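Local coordinates for protein activated BY transcription factor SSRB (Salmonella enterica, PDB 2WNW) that is a family 30 glycosyl hydrolase that joins a TIM barrel to a beta sandwich domain, at residues A[6-11]-A[308-313]; A[83-88]-A[289-294]; A[107-112]-A[148-153]; A[247-252]-A[263-268]; A[371-376]-A[394-399]. One frame throughout, in Å; residues are numbered along the deposited sequence.

Contact 1 (A[6-11]-A[308-313]); sequences ISSDPY and RHWHTY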
# COMPACT_ATOMS: atom_id res chain seq x y z
N ILE A 6 10.19 19.11 -12.23
CA ILE A 6 11.52 18.57 -12.50
C ILE A 6 11.29 17.19 -13.09
O ILE A 6 10.81 16.28 -12.39
CB ILE A 6 12.37 18.45 -11.21
CG1 ILE A 6 12.62 19.83 -10.61
CG2 ILE A 6 13.70 17.77 -11.53
CD1 ILE A 6 11.42 20.44 -9.93
N SER A 7 11.63 17.02 -14.36
CA SER A 7 11.41 15.75 -15.05
C SER A 7 12.65 15.03 -15.55
O SER A 7 13.58 15.65 -16.09
CB SER A 7 10.46 15.98 -16.23
OG SER A 7 9.30 16.69 -15.83
N SER A 8 12.65 13.72 -15.38
CA SER A 8 13.75 12.87 -15.84
C SER A 8 13.21 11.84 -16.81
O SER A 8 12.13 11.27 -16.61
CB SER A 8 14.42 12.15 -14.66
OG SER A 8 15.16 13.04 -13.85
N ASP A 9 13.96 11.62 -17.88
CA ASP A 9 13.62 10.65 -18.92
C ASP A 9 14.90 9.85 -19.09
O ASP A 9 15.69 10.11 -20.00
CB ASP A 9 13.26 11.40 -20.21
CG ASP A 9 12.80 10.47 -21.32
OD1 ASP A 9 12.32 11.00 -22.35
OD2 ASP A 9 12.92 9.24 -21.19
N PRO A 10 15.14 8.88 -18.19
CA PRO A 10 16.35 8.05 -18.25
C PRO A 10 16.67 7.42 -19.60
O PRO A 10 17.83 7.39 -20.01
CB PRO A 10 16.12 7.02 -17.14
CG PRO A 10 14.62 6.97 -17.01
CD PRO A 10 14.24 8.41 -17.13
N TYR A 11 15.67 6.90 -20.31
CA TYR A 11 15.94 6.29 -21.60
C TYR A 11 16.53 7.28 -22.61
O TYR A 11 17.13 6.87 -23.60
CB TYR A 11 14.68 5.62 -22.16
CG TYR A 11 14.45 4.24 -21.58
CD1 TYR A 11 15.38 3.22 -21.78
CD2 TYR A 11 13.32 3.96 -20.83
CE1 TYR A 11 15.19 1.94 -21.24
CE2 TYR A 11 13.11 2.69 -20.28
CZ TYR A 11 14.05 1.69 -20.49
OH TYR A 11 13.83 0.43 -19.95
N ARG A 308 17.59 -0.66 -14.29
CA ARG A 308 17.18 -1.52 -13.18
C ARG A 308 17.55 -0.88 -11.84
O ARG A 308 16.79 -0.97 -10.88
CB ARG A 308 17.84 -2.90 -13.26
CG ARG A 308 17.33 -3.82 -14.38
CD ARG A 308 17.62 -5.27 -14.03
NE ARG A 308 19.03 -5.48 -13.71
CZ ARG A 308 19.99 -5.59 -14.62
NH1 ARG A 308 19.68 -5.52 -15.91
NH2 ARG A 308 21.25 -5.77 -14.26
N HIS A 309 18.73 -0.27 -11.78
CA HIS A 309 19.19 0.38 -10.55
C HIS A 309 18.32 1.59 -10.25
O HIS A 309 17.99 1.87 -9.09
CB HIS A 309 20.65 0.78 -10.70
CG HIS A 309 21.57 -0.39 -10.89
ND1 HIS A 309 22.93 -0.24 -11.12
CD2 HIS A 309 21.33 -1.72 -10.90
CE1 HIS A 309 23.48 -1.44 -11.27
NE2 HIS A 309 22.53 -2.35 -11.14
N TRP A 310 17.95 2.31 -11.30
CA TRP A 310 17.08 3.48 -11.21
C TRP A 310 15.77 3.03 -10.58
O TRP A 310 15.29 3.64 -9.61
CB TRP A 310 16.87 4.02 -12.64
CG TRP A 310 15.74 4.98 -12.87
CD1 TRP A 310 14.51 4.68 -13.39
CD2 TRP A 310 15.78 6.41 -12.73
NE1 TRP A 310 13.78 5.83 -13.59
CE2 TRP A 310 14.54 6.91 -13.19
CE3 TRP A 310 16.74 7.32 -12.26
CZ2 TRP A 310 14.24 8.28 -13.20
CZ3 TRP A 310 16.44 8.68 -12.28
CH2 TRP A 310 15.20 9.15 -12.74
N HIS A 311 15.22 1.94 -11.10
CA HIS A 311 13.97 1.39 -10.57
C HIS A 311 14.09 0.96 -9.11
O HIS A 311 13.23 1.28 -8.30
CB HIS A 311 13.53 0.17 -11.38
CG HIS A 311 12.40 -0.57 -10.74
ND1 HIS A 311 11.10 -0.12 -10.78
CD2 HIS A 311 12.39 -1.71 -10.00
CE1 HIS A 311 10.33 -0.95 -10.08
NE2 HIS A 311 11.09 -1.92 -9.60
N THR A 312 15.15 0.22 -8.79
CA THR A 312 15.32 -0.26 -7.42
C THR A 312 15.29 0.87 -6.39
O THR A 312 14.59 0.77 -5.39
CB THR A 312 16.64 -1.06 -7.28
OG1 THR A 312 16.56 -2.23 -8.11
CG2 THR A 312 16.88 -1.48 -5.84
N TYR A 313 16.03 1.94 -6.65
CA TYR A 313 16.06 3.06 -5.72
C TYR A 313 14.72 3.78 -5.61
O TYR A 313 14.20 3.97 -4.51
CB TYR A 313 17.14 4.08 -6.12
CG TYR A 313 18.51 3.79 -5.54
CD1 TYR A 313 19.37 2.87 -6.14
CD2 TYR A 313 18.93 4.42 -4.36
CE1 TYR A 313 20.62 2.58 -5.57
CE2 TYR A 313 20.16 4.13 -3.78
CZ TYR A 313 21.00 3.21 -4.39
OH TYR A 313 22.22 2.93 -3.81
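Pro10 and Trp310 meet as a CH-pi pair. Pro10 CG sits over one face of the indole, 4.0 Å from the centroid of the five-membered ring and 28° off the ring normal, so it is displaced toward the rim near the nitrogen. The same carbon is 3.7 Å from Trp310 NE1, and Pro10 CD lies 3.9 Å from Trp310 CZ2, beyond the rim of the six-membered ring. The two side chains cross at about a right angle. Trp310 reaches the strand because its CG lies anti to the backbone N (chi1 164°), which sends the indole out from helix 305-322. Van der Waals packing adds Ser8, whose CB comes obliquely to the far end of the indole, 3.6 Å from Trp310 CH2. No hydrogen bond links 6-11 with 308-313; the polar atoms are satisfied by third parties. Trp310 NE1 bonds to Ser435 O, while Ser8 OG is bonded to His372 NE2 and Leu16 N. His365, Phe15 and Ala437 close around the indole and the proline. This is an interdomain contact: a tryptophan from a barrel helix packs on the end of strand 2-9 and the 3-10 turn that follows, as suits the two-domain architecture of family 30 glycosyl hydrolases.

Contact 2 (A[83-88]-A[289-294]); sequences YTLARM and KLLFSE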
# COMPACT_ATOMS: atom_id res chain seq x y z
N TYR A 83 22.37 16.78 1.02
CA TYR A 83 22.27 15.65 1.94
C TYR A 83 22.20 16.15 3.38
O TYR A 83 23.01 16.98 3.79
CB TYR A 83 23.45 14.69 1.76
CG TYR A 83 23.21 13.58 0.75
CD1 TYR A 83 24.11 12.52 0.63
CD2 TYR A 83 22.06 13.56 -0.05
CE1 TYR A 83 23.88 11.48 -0.26
CE2 TYR A 83 21.82 12.51 -0.95
CZ TYR A 83 22.74 11.47 -1.05
OH TYR A 83 22.51 10.42 -1.91
N THR A 84 21.23 15.63 4.13
CA THR A 84 21.03 16.03 5.51
C THR A 84 21.22 14.91 6.52
O THR A 84 21.16 15.14 7.73
CB THR A 84 19.62 16.64 5.68
OG1 THR A 84 18.64 15.71 5.20
CG2 THR A 84 19.50 17.92 4.89
N LEU A 85 21.43 13.70 6.03
CA LEU A 85 21.66 12.54 6.89
C LEU A 85 22.89 11.78 6.41
O LEU A 85 23.36 11.97 5.29
CB LEU A 85 20.47 11.56 6.82
CG LEU A 85 19.07 11.98 7.27
CD1 LEU A 85 18.13 10.79 7.10
CD2 LEU A 85 19.10 12.44 8.72
N ALA A 86 23.41 10.91 7.27
CA ALA A 86 24.56 10.09 6.93
C ALA A 86 24.70 8.97 7.94
O ALA A 86 24.22 9.06 9.07
CB ALA A 86 25.83 10.93 6.89
N ARG A 87 25.35 7.89 7.51
CA ARG A 87 25.60 6.75 8.39
C ARG A 87 27.07 6.42 8.20
O ARG A 87 27.62 6.58 7.10
CB ARG A 87 24.73 5.55 8.00
CG ARG A 87 24.93 4.30 8.85
CD ARG A 87 23.67 3.42 8.82
NE ARG A 87 23.81 2.14 9.52
CZ ARG A 87 24.13 0.99 8.93
NH1 ARG A 87 24.36 0.94 7.62
NH2 ARG A 87 24.19 -0.13 9.64
N MET A 88 27.72 6.01 9.28
CA MET A 88 29.14 5.66 9.23
C MET A 88 29.40 4.50 10.18
O MET A 88 28.66 4.30 11.14
CB MET A 88 29.99 6.88 9.59
CG MET A 88 29.57 7.57 10.88
SD MET A 88 30.21 9.25 10.91
CE MET A 88 29.71 9.78 12.56
N LYS A 289 10.40 5.81 15.34
CA LYS A 289 10.85 6.10 13.98
C LYS A 289 11.23 4.83 13.23
O LYS A 289 11.82 3.92 13.80
CB LYS A 289 12.04 7.06 14.02
CG LYS A 289 11.69 8.43 14.59
CD LYS A 289 12.84 9.41 14.48
CE LYS A 289 12.43 10.79 14.98
NZ LYS A 289 13.54 11.78 14.82
N LEU A 290 10.86 4.78 11.95
CA LEU A 290 11.15 3.64 11.09
C LEU A 290 12.06 4.17 9.99
O LEU A 290 11.61 4.64 8.95
CB LEU A 290 9.85 3.08 10.51
CG LEU A 290 8.82 2.68 11.57
CD1 LEU A 290 7.53 2.23 10.89
CD2 LEU A 290 9.38 1.55 12.44
N LEU A 291 13.36 4.09 10.25
CA LEU A 291 14.38 4.61 9.35
C LEU A 291 14.99 3.64 8.35
O LEU A 291 15.40 2.53 8.71
CB LEU A 291 15.50 5.20 10.21
CG LEU A 291 16.80 5.68 9.57
CD1 LEU A 291 16.53 6.94 8.75
CD2 LEU A 291 17.83 5.96 10.66
N PHE A 292 15.04 4.05 7.08
CA PHE A 292 15.68 3.22 6.07
C PHE A 292 17.15 3.59 6.23
O PHE A 292 17.55 4.72 5.92
CB PHE A 292 15.22 3.57 4.65
CG PHE A 292 15.99 2.86 3.58
CD1 PHE A 292 15.77 1.51 3.34
CD2 PHE A 292 17.00 3.51 2.88
CE1 PHE A 292 16.55 0.81 2.40
CE2 PHE A 292 17.78 2.83 1.94
CZ PHE A 292 17.55 1.47 1.71
N SER A 293 17.97 2.66 6.70
CA SER A 293 19.37 2.96 6.96
C SER A 293 20.42 2.48 5.96
O SER A 293 21.57 2.92 6.05
CB SER A 293 19.75 2.44 8.34
OG SER A 293 19.61 1.03 8.39
N GLU A 294 20.07 1.59 5.05
CA GLU A 294 21.07 1.11 4.10
C GLU A 294 20.51 0.31 2.94
O GLU A 294 19.61 -0.52 3.11
CB GLU A 294 22.12 0.27 4.81
CG GLU A 294 23.31 -0.08 3.93
CD GLU A 294 24.03 -1.33 4.38
OE1 GLU A 294 24.48 -1.38 5.55
OE2 GLU A 294 24.15 -2.27 3.56
O HOH W 1 24.28 2.84 5.54
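A buried salt bridge with a small apolar contact below it crosses the inside of the TIM barrel, between strands 85-88 and 289-294, which are not neighbours in the barrel sheet. Their axes approach to 8.3 Å at 48°. Arg87 NH1 donates to Glu294 OE1 at 3.1 Å, with an N-H...O angle of 152°; the oxygen lies near the guanidinium plane and offers its anti lone pair. Arg87 gets there on a chain extended from CG to NE, with chi1 at 180°. Its CD rests 3.5 Å from Ser293 O, and a water bridges Arg87 NH1 to that same carbonyl, 2.8 Å from each. Further down, Leu85 CD1 and Leu291 CD1 touch loosely at 4.5 Å. Outside partners complete the polar cluster: Asp239 forms a salt bridge with Arg87 NH2, which Asn195 also bonds, Ser142 binds Arg87 NE, and Tyr270 and a glycerol bind Glu294 OE2. Bonds at all three guanidinium nitrogens fix its rotation and hold NH1 aimed at Glu294.

Contact 3 (A[107-112]-A[148-153]); sequences ADLQQG and AFMKTN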
# COMPACT_ATOMS: atom_id res chain seq x y z
N ALA A 107 45.06 -6.38 27.01
CA ALA A 107 46.10 -5.61 27.68
C ALA A 107 45.97 -4.13 27.33
O ALA A 107 45.98 -3.28 28.22
CB ALA A 107 47.47 -6.13 27.29
N ASP A 108 45.86 -3.81 26.05
CA ASP A 108 45.73 -2.42 25.63
C ASP A 108 44.45 -1.83 26.21
O ASP A 108 44.41 -0.66 26.58
CB ASP A 108 45.72 -2.31 24.10
CG ASP A 108 47.06 -2.67 23.47
OD1 ASP A 108 48.08 -2.63 24.19
OD2 ASP A 108 47.09 -2.98 22.26
N LEU A 109 43.40 -2.65 26.27
CA LEU A 109 42.13 -2.21 26.82
C LEU A 109 42.33 -1.81 28.28
O LEU A 109 41.96 -0.72 28.70
CB LEU A 109 41.09 -3.33 26.74
CG LEU A 109 39.75 -3.03 27.43
CD1 LEU A 109 39.06 -1.88 26.72
CD2 LEU A 109 38.87 -4.27 27.42
N GLN A 110 42.92 -2.72 29.05
CA GLN A 110 43.18 -2.48 30.46
C GLN A 110 44.03 -1.24 30.71
O GLN A 110 43.83 -0.52 31.69
CB GLN A 110 43.87 -3.71 31.07
CG GLN A 110 42.92 -4.88 31.32
CD GLN A 110 43.65 -6.19 31.49
OE1 GLN A 110 44.67 -6.27 32.19
NE2 GLN A 110 43.13 -7.25 30.87
N GLN A 111 44.97 -0.99 29.81
CA GLN A 111 45.87 0.16 29.93
C GLN A 111 45.30 1.41 29.27
O GLN A 111 45.97 2.44 29.20
CB GLN A 111 47.23 -0.20 29.34
CG GLN A 111 47.79 -1.49 29.94
CD GLN A 111 49.04 -1.98 29.24
OE1 GLN A 111 49.46 -3.13 29.44
NE2 GLN A 111 49.66 -1.12 28.44
N GLY A 112 44.06 1.31 28.80
CA GLY A 112 43.39 2.44 28.17
C GLY A 112 44.02 2.95 26.89
O GLY A 112 43.91 4.13 26.57
N ALA A 148 37.96 -8.22 17.84
CA ALA A 148 38.02 -9.68 17.82
C ALA A 148 38.09 -10.35 19.20
O ALA A 148 37.32 -11.28 19.47
CB ALA A 148 39.20 -10.15 16.97
N PHE A 149 38.98 -9.88 20.06
CA PHE A 149 39.12 -10.50 21.38
C PHE A 149 37.89 -10.39 22.28
O PHE A 149 37.80 -11.08 23.29
CB PHE A 149 40.35 -9.96 22.12
CG PHE A 149 40.19 -8.56 22.65
CD1 PHE A 149 40.34 -7.46 21.81
CD2 PHE A 149 39.92 -8.34 24.00
CE1 PHE A 149 40.23 -6.15 22.31
CE2 PHE A 149 39.81 -7.04 24.51
CZ PHE A 149 39.96 -5.95 23.66
N MET A 150 36.94 -9.54 21.90
CA MET A 150 35.72 -9.37 22.69
C MET A 150 34.61 -10.31 22.22
O MET A 150 33.51 -10.29 22.78
CB MET A 150 35.22 -7.93 22.61
CG MET A 150 36.09 -6.91 23.33
SD MET A 150 35.22 -5.34 23.54
CE MET A 150 36.54 -4.31 24.13
N LYS A 151 34.90 -11.12 21.21
CA LYS A 151 33.90 -12.03 20.65
C LYS A 151 34.16 -13.51 20.92
O LYS A 151 35.28 -13.93 21.19
CB LYS A 151 33.80 -11.79 19.14
CG LYS A 151 33.56 -10.33 18.78
CD LYS A 151 33.64 -10.10 17.28
CE LYS A 151 32.53 -10.83 16.54
NZ LYS A 151 32.72 -10.71 15.07
N THR A 152 33.09 -14.29 20.84
CA THR A 152 33.15 -15.73 21.07
C THR A 152 33.98 -16.47 20.02
O THR A 152 34.48 -17.57 20.28
CB THR A 152 31.73 -16.34 21.08
OG1 THR A 152 31.06 -15.99 19.86
CG2 THR A 152 30.94 -15.81 22.26
N ASN A 153 34.13 -15.87 18.84
CA ASN A 153 34.89 -16.49 17.77
C ASN A 153 36.27 -15.86 17.53
O ASN A 153 36.98 -16.24 16.61
CB ASN A 153 34.08 -16.45 16.46
CG ASN A 153 33.89 -15.04 15.94
OD1 ASN A 153 33.82 -14.09 16.71
ND2 ASN A 153 33.79 -14.91 14.62
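Helix 106-110 brings one side chain, Leu109, against the 3-10 turn at 148-150. Asp108, just before it in the chain, turns instead to Arg113 in a salt bridge, and its backbone N donates to Ser105 OG. With chi1 at 173°, Leu109 swings its branched end away from its own amide and across to the other segment. There Leu109 CD2 meets two partners. It comes to the edge of the Phe149 ring, near the ring plane, 4.1 Å from Phe149 CE2, and it lies 4.0 Å from Met150 CE. Higher on the same side chain, Leu109 CB approaches the ring at 4.2 Å from Phe149 CZ. Met150, extended beyond CG, brings its methyl end in at about a right angle to Leu109, while its own CG lies over a face of the Phe149 ring, so the two residues of the turn also pack on each other. Val103 borders both Leu109 and Phe149, and Asp169 of helix 167-183 touches Leu109 and Met150. Past Leu109 the helix closes: Gln111 N bonds to Ala107 O at 3.0 Å, and Gly112 N to Leu109 O at 2.9 Å. Gly112, at phi 64°, completes a Schellman motif that ends the helix. The contact is thus apolar packing between two excursions of the TIM barrel, one following strand 85-90 and the other strand 138-143, at the periphery of the domain.

Contact 4 (A[247-252]-A[263-268]); sequences DWAELA and NGLAFH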
# COMPACT_ATOMS: atom_id res chain seq x y z
N ASP A 247 8.22 -8.97 13.47
CA ASP A 247 8.57 -9.99 14.46
C ASP A 247 9.54 -9.45 15.52
O ASP A 247 9.35 -9.67 16.72
CB ASP A 247 9.21 -11.21 13.79
CG ASP A 247 8.25 -11.94 12.85
OD1 ASP A 247 7.06 -12.09 13.20
OD2 ASP A 247 8.70 -12.38 11.77
N TRP A 248 10.57 -8.74 15.07
CA TRP A 248 11.58 -8.18 15.95
C TRP A 248 11.02 -7.06 16.83
O TRP A 248 11.24 -7.03 18.04
CB TRP A 248 12.74 -7.64 15.12
CG TRP A 248 13.99 -7.40 15.89
CD1 TRP A 248 14.44 -6.20 16.37
CD2 TRP A 248 15.02 -8.36 16.16
NE1 TRP A 248 15.70 -6.36 16.92
CE2 TRP A 248 16.07 -7.67 16.81
CE3 TRP A 248 15.15 -9.73 15.92
CZ2 TRP A 248 17.24 -8.32 17.22
CZ3 TRP A 248 16.32 -10.37 16.33
CH2 TRP A 248 17.35 -9.66 16.97
N ALA A 249 10.29 -6.14 16.20
CA ALA A 249 9.70 -5.03 16.93
C ALA A 249 8.77 -5.53 18.03
O ALA A 249 8.80 -5.03 19.16
CB ALA A 249 8.92 -4.13 15.96
N GLU A 250 7.96 -6.53 17.71
CA GLU A 250 7.02 -7.11 18.67
C GLU A 250 7.74 -7.60 19.92
O GLU A 250 7.32 -7.32 21.05
CB GLU A 250 6.27 -8.27 18.02
CG GLU A 250 5.04 -8.73 18.77
CD GLU A 250 4.29 -9.82 18.02
OE1 GLU A 250 4.37 -9.84 16.78
OE2 GLU A 250 3.62 -10.65 18.67
N LEU A 251 8.81 -8.35 19.72
CA LEU A 251 9.59 -8.89 20.83
C LEU A 251 10.32 -7.80 21.59
O LEU A 251 10.36 -7.80 22.82
CB LEU A 251 10.60 -9.92 20.31
CG LEU A 251 10.13 -11.35 20.08
CD1 LEU A 251 8.68 -11.38 19.64
CD2 LEU A 251 11.02 -12.02 19.06
N ALA A 252 10.90 -6.86 20.85
CA ALA A 252 11.65 -5.78 21.47
C ALA A 252 10.83 -4.83 22.34
O ALA A 252 11.20 -4.57 23.49
CB ALA A 252 12.38 -4.98 20.38
N ASN A 263 14.47 4.57 20.32
CA ASN A 263 13.75 5.51 19.45
C ASN A 263 13.04 4.90 18.24
O ASN A 263 12.11 5.49 17.70
CB ASN A 263 14.69 6.61 18.96
CG ASN A 263 15.37 7.35 20.10
OD1 ASN A 263 16.28 6.82 20.74
ND2 ASN A 263 14.94 8.58 20.34
N GLY A 264 13.49 3.73 17.79
CA GLY A 264 12.85 3.13 16.64
C GLY A 264 13.65 2.00 16.03
O GLY A 264 14.54 1.45 16.67
N LEU A 265 13.31 1.65 14.79
CA LEU A 265 14.02 0.58 14.12
C LEU A 265 14.57 1.06 12.79
O LEU A 265 13.95 1.88 12.11
CB LEU A 265 13.10 -0.62 13.86
CG LEU A 265 12.47 -1.33 15.05
CD1 LEU A 265 11.19 -0.60 15.47
CD2 LEU A 265 12.14 -2.76 14.65
N ALA A 266 15.75 0.56 12.44
CA ALA A 266 16.37 0.90 11.17
C ALA A 266 16.19 -0.34 10.30
O ALA A 266 16.10 -1.44 10.82
CB ALA A 266 17.84 1.20 11.37
N PHE A 267 16.11 -0.16 8.98
CA PHE A 267 15.95 -1.32 8.11
C PHE A 267 16.63 -1.14 6.76
O PHE A 267 16.93 -0.02 6.35
CB PHE A 267 14.47 -1.66 7.92
CG PHE A 267 13.64 -0.51 7.41
CD1 PHE A 267 12.93 0.30 8.29
CD2 PHE A 267 13.57 -0.24 6.05
CE1 PHE A 267 12.16 1.36 7.83
CE2 PHE A 267 12.80 0.83 5.57
CZ PHE A 267 12.09 1.63 6.46
N HIS A 268 16.88 -2.27 6.10
CA HIS A 268 17.53 -2.30 4.80
C HIS A 268 16.55 -2.87 3.77
O HIS A 268 15.44 -3.26 4.13
CB HIS A 268 18.79 -3.17 4.88
CG HIS A 268 19.74 -2.78 5.97
ND1 HIS A 268 20.83 -3.55 6.32
CD2 HIS A 268 19.76 -1.70 6.79
CE1 HIS A 268 21.48 -2.96 7.31
NE2 HIS A 268 20.85 -1.84 7.61
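Residues 247-252, on helix 245-252, pack on the outer side of strand 264-268, and the backbones come nearest where Ala249 CA and Leu265 CA are 7.6 Å apart. Ala252 N bonds to Trp248 O at 2.8 Å within the helix. Across the gap the contact rests on Leu265, and within it on one methyl group. Leu265 CD2 presses on Ala249 CB at 3.7 Å and is 4.0 Å from Ala249 CA, so it packs against the helix backbone as well. The same methyl lies at the edge of the Trp248 indole, near its plane, though at 4.5 Å from Trp248 CD1 this is a looser touch. Trp248 NE1 is hydrogen-bonded to Glu213, and Phe253 and Ile237 also touch Leu265. On the helix, Asp247 and Glu250 form salt bridges with Arg39 of the second subunit. This is helix-on-strand packing in the helical layer round a TIM barrel; helix 245-252 lies in the connection between the parallel neighbours 234-239 and 264-268.

Contact 5 (A[371-376]-A[394-399]); sequences GHFCRY and EEVGFV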
# COMPACT_ATOMS: atom_id res chain seq x y z
N GLY A 371 17.98 12.07 -6.18
CA GLY A 371 17.79 13.50 -6.34
C GLY A 371 16.35 13.98 -6.44
O GLY A 371 16.03 15.07 -5.98
N HIS A 372 15.48 13.17 -7.05
CA HIS A 372 14.08 13.56 -7.17
C HIS A 372 13.47 13.78 -5.80
O HIS A 372 12.44 14.46 -5.67
CB HIS A 372 13.30 12.51 -7.96
CG HIS A 372 13.31 12.75 -9.44
ND1 HIS A 372 12.46 13.66 -10.05
CD2 HIS A 372 14.11 12.27 -10.42
CE1 HIS A 372 12.75 13.73 -11.34
NE2 HIS A 372 13.75 12.90 -11.59
N PHE A 373 14.11 13.21 -4.77
CA PHE A 373 13.66 13.36 -3.39
C PHE A 373 14.49 14.38 -2.59
O PHE A 373 13.99 15.44 -2.19
CB PHE A 373 13.78 12.04 -2.62
CG PHE A 373 12.67 11.06 -2.88
CD1 PHE A 373 12.73 10.19 -3.95
CD2 PHE A 373 11.58 10.99 -2.01
CE1 PHE A 373 11.72 9.25 -4.17
CE2 PHE A 373 10.56 10.05 -2.22
CZ PHE A 373 10.64 9.18 -3.30
N CYS A 374 15.76 14.05 -2.38
CA CYS A 374 16.66 14.85 -1.55
C CYS A 374 16.90 16.31 -1.92
O CYS A 374 17.18 17.12 -1.04
CB CYS A 374 18.01 14.13 -1.40
SG CYS A 374 19.06 14.16 -2.86
N ARG A 375 16.81 16.64 -3.20
CA ARG A 375 17.04 18.02 -3.62
C ARG A 375 15.88 18.95 -3.26
O ARG A 375 16.04 20.17 -3.19
CB ARG A 375 17.27 18.09 -5.13
CG ARG A 375 18.47 17.29 -5.62
CD ARG A 375 18.50 17.17 -7.14
NE ARG A 375 18.96 18.39 -7.79
CZ ARG A 375 20.24 18.76 -7.88
NH1 ARG A 375 21.19 18.00 -7.35
NH2 ARG A 375 20.56 19.88 -8.51
N TYR A 376 14.71 18.37 -2.99
CA TYR A 376 13.53 19.18 -2.71
C TYR A 376 12.82 18.99 -1.37
O TYR A 376 12.11 19.89 -0.93
CB TYR A 376 12.52 18.96 -3.85
CG TYR A 376 13.20 18.96 -5.20
CD1 TYR A 376 13.70 20.14 -5.75
CD2 TYR A 376 13.42 17.77 -5.88
CE1 TYR A 376 14.42 20.13 -6.94
CE2 TYR A 376 14.13 17.74 -7.07
CZ TYR A 376 14.64 18.92 -7.59
OH TYR A 376 15.39 18.89 -8.74
N GLU A 394 3.79 5.07 -9.55
CA GLU A 394 4.18 5.16 -8.15
C GLU A 394 4.32 6.61 -7.75
O GLU A 394 4.87 7.42 -8.50
CB GLU A 394 5.51 4.42 -7.94
CG GLU A 394 5.42 2.92 -8.27
CD GLU A 394 6.72 2.18 -8.00
OE1 GLU A 394 7.48 2.61 -7.11
OE2 GLU A 394 6.98 1.16 -8.66
N GLU A 395 3.82 6.95 -6.57
CA GLU A 395 3.88 8.33 -6.12
C GLU A 395 3.83 8.50 -4.61
O GLU A 395 3.26 7.68 -3.90
CB GLU A 395 2.72 9.11 -6.74
CG GLU A 395 1.32 8.55 -6.41
CD GLU A 395 0.86 8.90 -5.00
OE1 GLU A 395 1.23 9.98 -4.51
OE2 GLU A 395 0.11 8.10 -4.40
N VAL A 396 4.44 9.58 -4.14
CA VAL A 396 4.43 9.92 -2.72
C VAL A 396 4.67 11.42 -2.62
O VAL A 396 5.48 11.98 -3.35
CB VAL A 396 5.51 9.15 -1.92
CG1 VAL A 396 6.91 9.53 -2.39
CG2 VAL A 396 5.34 9.42 -0.43
N GLY A 397 3.92 12.08 -1.73
CA GLY A 397 4.07 13.51 -1.57
C GLY A 397 4.45 13.93 -0.17
O GLY A 397 4.24 13.18 0.78
N PHE A 398 5.00 15.13 -0.06
CA PHE A 398 5.44 15.67 1.22
C PHE A 398 5.04 17.14 1.31
O PHE A 398 4.75 17.78 0.30
CB PHE A 398 6.97 15.64 1.34
CG PHE A 398 7.58 14.29 1.06
CD1 PHE A 398 7.98 13.48 2.12
CD2 PHE A 398 7.83 13.87 -0.24
CE1 PHE A 398 8.63 12.26 1.87
CE2 PHE A 398 8.47 12.66 -0.50
CZ PHE A 398 8.88 11.86 0.57
N VAL A 399 5.04 17.67 2.53
CA VAL A 399 4.78 19.08 2.75
C VAL A 399 5.95 19.53 3.61
O VAL A 399 6.10 19.09 4.75
CB VAL A 399 3.47 19.33 3.52
CG1 VAL A 399 3.30 20.84 3.74
CG2 VAL A 399 2.28 18.79 2.74
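The interface between the TIM barrel and the beta sandwich of this family 30 protein is built here from apolar side chains: Phe373 of helix 365-374 pushes its ring toward strand 393-399. Phe373 CG is anti to the carbonyl carbon (chi1 -79°), and from there the far rim of the ring, at CE2, does most of the touching. One partner is Val396, whose CG1 comes obliquely to the ring, 3.7 Å from Phe373 CE2 and 3.9 Å from Phe373 CZ. The other is Phe398. Its CZ lies 3.7 Å from Phe373 CE2, in the plane of the Phe373 ring, and each ring meets the other at its edge. With centroids 6.0 Å apart and planes at 82°, the rings pair rim to rim and neither covers the other's face. Val396 and Phe398 alternate with Gly397 along the strand, so both project from the same side of the sheet. All three touching residues are buried and no hydrogen bond joins the two segments. Helix 305-322 lies alongside: Met317 and Ile318 pack on Phe373, Phe321 stacks edge-to-face with Phe398, and Lys322 touches Val396. Strand 405-411, antiparallel to 393-399, adds Val408, which touches Phe373.

In the fold
Contacts 2 and 4 belong to the barrel: strands 264-268 and 289-294 are neighbours in its sheet, and Lys289 O to Leu265 N and Leu291 O to Phe267 N are probable hydrogen bonds. Contact 2 lies inside the barrel, contact 4 on its outside, their centres about 15 Å apart. Contacts 1 and 5 join barrel helices 305-322 and 365-374 to the sandwich sheet, centres about 13 Å apart, and touch where Ile6 CG2 packs on Tyr376 OH. Contact 3 is remote, about 47 Å centre to centre from contact 1 and across the chain's centre from it. Contacts 2, 3 and 4 are nested within the loop closed by contact 1; contact 5 follows. The N-terminal strand thus lies in the sandwich sheet and meets the barrel helices there.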